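Halorhodopsin (Halobacterium salinarum, PDB 2JAF) uses light absorbed by its bound retinal to pump chloride ions across the archaeal cell membrane. Local coordinates at residues A[124-129]-A[250-255]. The protein carries 2 engineered substitutions. Residues are numbered along the deposited sequence; the frame is centred on the assembly and turned at random.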
ATOM      1  N   GLY A 124      -9.864 -11.247 -10.985  1.00 31.11           N
ATOM      2  CA  GLY A 124     -11.089 -10.759 -10.377  1.00 31.27           C
ATOM      3  C   GLY A 124     -12.005 -10.056 -11.364  1.00 33.17           C
ATOM      4  O   GLY A 124     -13.222 -10.249 -11.334  1.00 33.26           O
ATOM      5  N   LEU A 125     -11.426  -9.231 -12.229  1.00 33.30           N
ATOM      6  CA  LEU A 125     -12.208  -8.522 -13.234  1.00 34.75           C
ATOM      7  C   LEU A 125     -12.816  -9.549 -14.186  1.00 34.97           C
ATOM      8  O   LEU A 125     -14.002  -9.498 -14.497  1.00 35.25           O
ATOM      9  CB  LEU A 125     -11.318  -7.543 -14.006  1.00 35.62           C
ATOM     10  CG  LEU A 125     -10.752  -6.366 -13.206  1.00 37.88           C
ATOM     11  CD1 LEU A 125      -9.759  -5.583 -14.048  1.00 38.30           C
ATOM     12  CD2 LEU A 125     -11.896  -5.467 -12.755  1.00 38.50           C
ATOM     13  N   LEU A 126     -11.999 -10.495 -14.633  1.00 35.52           N
ATOM     14  CA  LEU A 126     -12.469 -11.535 -15.538  1.00 35.26           C
ATOM     15  C   LEU A 126     -13.664 -12.268 -14.941  1.00 36.17           C
ATOM     16  O   LEU A 126     -14.652 -12.531 -15.628  1.00 35.56           O
ATOM     17  CB  LEU A 126     -11.345 -12.535 -15.821  1.00 36.46           C
ATOM     18  CG  LEU A 126     -11.681 -13.709 -16.742  1.00 37.96           C
ATOM     19  CD1 LEU A 126     -12.054 -13.195 -18.125  1.00 38.37           C
ATOM     20  CD2 LEU A 126     -10.486 -14.642 -16.828  1.00 39.31           C
ATOM     21  N   ALA A 127     -13.569 -12.592 -13.655  1.00 35.35           N
ATOM     22  CA  ALA A 127     -14.635 -13.302 -12.961  1.00 35.55           C
ATOM     23  C   ALA A 127     -15.736 -12.360 -12.480  1.00 36.53           C
ATOM     24  O   ALA A 127     -16.761 -12.807 -11.973  1.00 35.86           O
ATOM     25  CB  ALA A 127     -14.059 -14.073 -11.782  1.00 35.36           C
ATOM     26  N   ASP A 128     -15.516 -11.059 -12.636  1.00 38.33           N
ATOM     27  CA  ASP A 128     -16.495 -10.055 -12.223  1.00 40.84           C
ATOM     28  C   ASP A 128     -16.993 -10.306 -10.799  1.00 41.45           C
ATOM     29  O   ASP A 128     -18.194 -10.449 -10.562  1.00 41.09           O
ATOM     30  CB  ASP A 128     -17.677 -10.059 -13.198  1.00 43.06           C
ATOM     31  CG  ASP A 128     -18.611  -8.887 -12.984  1.00 45.30           C
ATOM     32  OD1 ASP A 128     -18.120  -7.739 -12.959  1.00 45.97           O
ATOM     33  OD2 ASP A 128     -19.831  -9.115 -12.848  1.00 47.52           O
ATOM     34  N   VAL A 129     -16.058 -10.348  -9.855  1.00 41.14           N
ATOM     35  CA  VAL A 129     -16.384 -10.598  -8.455  1.00 41.82           C
ATOM     36  C   VAL A 129     -16.792  -9.322  -7.729  1.00 43.27           C
ATOM     37  O   VAL A 129     -16.659  -8.224  -8.262  1.00 43.18           O
ATOM     38  CB  VAL A 129     -15.176 -11.216  -7.714  1.00 41.30           C
ATOM     39  CG1 VAL A 129     -14.719 -12.481  -8.429  1.00 40.87           C
ATOM     40  CG2 VAL A 129     -14.040 -10.208  -7.641  1.00 40.54           C
ATOM     41  N   LEU A 250      -5.156 -13.228 -21.505  1.00 26.22           N
ATOM     42  CA  LEU A 250      -5.362 -12.209 -22.526  1.00 27.12           C
ATOM     43  C   LEU A 250      -5.891 -12.777 -23.844  1.00 28.03           C
ATOM     44  O   LEU A 250      -6.799 -12.205 -24.455  1.00 28.16           O
ATOM     45  CB  LEU A 250      -4.053 -11.454 -22.767  1.00 27.97           C
ATOM     46  CG  LEU A 250      -4.125 -10.225 -23.677  1.00 28.87           C
ATOM     47  CD1 LEU A 250      -5.238  -9.297 -23.207  1.00 30.20           C
ATOM     48  CD2 LEU A 250      -2.788  -9.504 -23.650  1.00 29.95           C
ATOM     49  N   ARG A 251      -5.331 -13.903 -24.274  1.00 28.56           N
ATOM     50  CA  ARG A 251      -5.749 -14.532 -25.521  1.00 28.11           C
ATOM     51  C   ARG A 251      -7.225 -14.902 -25.473  1.00 28.51           C
ATOM     52  O   ARG A 251      -7.940 -14.749 -26.463  1.00 25.43           O
ATOM     53  CB  ARG A 251      -4.912 -15.786 -25.803  1.00 29.38           C
ATOM     54  CG  ARG A 251      -5.267 -16.486 -27.117  1.00 32.27           C
ATOM     55  CD  ARG A 251      -4.415 -17.728 -27.371  1.00 35.32           C
ATOM     56  NE  ARG A 251      -4.590 -18.738 -26.331  1.00 38.47           N
ATOM     57  CZ  ARG A 251      -3.946 -19.903 -26.292  1.00 40.04           C
ATOM     58  NH1 ARG A 251      -3.074 -20.219 -27.243  1.00 40.92           N
ATOM     59  NH2 ARG A 251      -4.164 -20.747 -25.291  1.00 39.27           N
ATOM     60  N   TRP A 252      -7.679 -15.390 -24.321  1.00 25.67           N
ATOM     61  CA  TRP A 252      -9.075 -15.780 -24.173  1.00 28.33           C
ATOM     62  C   TRP A 252      -9.961 -14.542 -24.253  1.00 29.06           C
ATOM     63  O   TRP A 252     -10.981 -14.543 -24.942  1.00 29.66           O
ATOM     64  CB  TRP A 252      -9.312 -16.485 -22.833  1.00 27.13           C
ATOM     65  CG  TRP A 252     -10.686 -17.098 -22.737  1.00 27.55           C
ATOM     66  CD1 TRP A 252     -11.057 -18.353 -23.136  1.00 27.28           C
ATOM     67  CD2 TRP A 252     -11.880 -16.453 -22.284  1.00 26.69           C
ATOM     68  NE1 TRP A 252     -12.413 -18.527 -22.961  1.00 27.33           N
ATOM     69  CE2 TRP A 252     -12.942 -17.376 -22.441  1.00 27.13           C
ATOM     70  CE3 TRP A 252     -12.160 -15.181 -21.764  1.00 26.62           C
ATOM     71  CZ2 TRP A 252     -14.262 -17.067 -22.095  1.00 25.77           C
ATOM     72  CZ3 TRP A 252     -13.477 -14.873 -21.423  1.00 26.66           C
ATOM     73  CH2 TRP A 252     -14.509 -15.815 -21.591  1.00 25.83           C
ATOM     74  N   VAL A 253      -9.569 -13.491 -23.540  1.00 29.18           N
ATOM     75  CA  VAL A 253     -10.330 -12.249 -23.539  1.00 30.11           C
ATOM     76  C   VAL A 253     -10.481 -11.686 -24.953  1.00 31.90           C
ATOM     77  O   VAL A 253     -11.551 -11.196 -25.319  1.00 30.61           O
ATOM     78  CB  VAL A 253      -9.660 -11.189 -22.628  1.00 31.04           C
ATOM     79  CG1 VAL A 253     -10.344  -9.839 -22.791  1.00 31.55           C
ATOM     80  CG2 VAL A 253      -9.743 -11.638 -21.172  1.00 29.38           C
ATOM     81  N   ALA A 254      -9.419 -11.767 -25.749  1.00 32.56           N
ATOM     82  CA  ALA A 254      -9.458 -11.253 -27.118  1.00 35.16           C
ATOM     83  C   ALA A 254     -10.435 -12.033 -27.994  1.00 37.07           C
ATOM     84  O   ALA A 254     -11.080 -11.464 -28.879  1.00 37.11           O
ATOM     85  CB  ALA A 254      -8.061 -11.291 -27.733  1.00 34.21           C
ATOM     86  N   ASN A 255     -10.547 -13.336 -27.742  1.00 37.90           N
ATOM     87  CA  ASN A 255     -11.441 -14.195 -28.514  1.00 38.67           C
ATOM     88  C   ASN A 255     -12.840 -14.312 -27.911  1.00 38.31           C
ATOM     89  O   ASN A 255     -13.690 -15.034 -28.439  1.00 36.95           O
ATOM     90  CB  ASN A 255     -10.840 -15.596 -28.641  1.00 41.42           C
ATOM     91  CG  ASN A 255      -9.542 -15.602 -29.420  1.00 44.10           C
ATOM     92  OD1 ASN A 255      -9.495 -15.168 -30.572  1.00 46.41           O
ATOM     93  ND2 ASN A 255      -8.479 -16.098 -28.796  1.00 45.30           N
TER
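Leu126 meets Trp252 and Val253 through a single methyl group, CD1. Leu126 CD1 lies 4.0 Å from Trp252 CZ3 and 4.1 Å from Trp252 CE3, so it sits at the six-membered ring; its approach to the ring plane is oblique. Leu126 CD1 also lies 4.1 Å from Val253 CG2, the two side chains running past one another in opposite directions. CB of Leu126 points at the other helix, and CG anti to the backbone N (chi1 179°) extends that reach, while Val253 turns CG2 to the methyl with CG1 anti to N (chi1 172°). The Leu126 and Val253 CA atoms remain 8.3 Å apart and the segments bury 84 Å², evidence of side-chain bridging rather than backbone packing. Ile195 of helix 193-216 touches Leu126 and Trp252, and Pro59 of helix 58-82 touches Val253, so two further helices contribute apolar neighbours. Helix 106-127 closes in a Schellman motif: Asp128, salt-bridged to Arg58, has positive phi, and Val129 N bonds to Gly124 O (3.2 Å) and Asp128 N to Leu125 O (2.9 Å). The contact joins the C-terminal, cytoplasmic ends of the third and seventh transmembrane helices by van der Waals and hydrophobic forces, with little directional constraint.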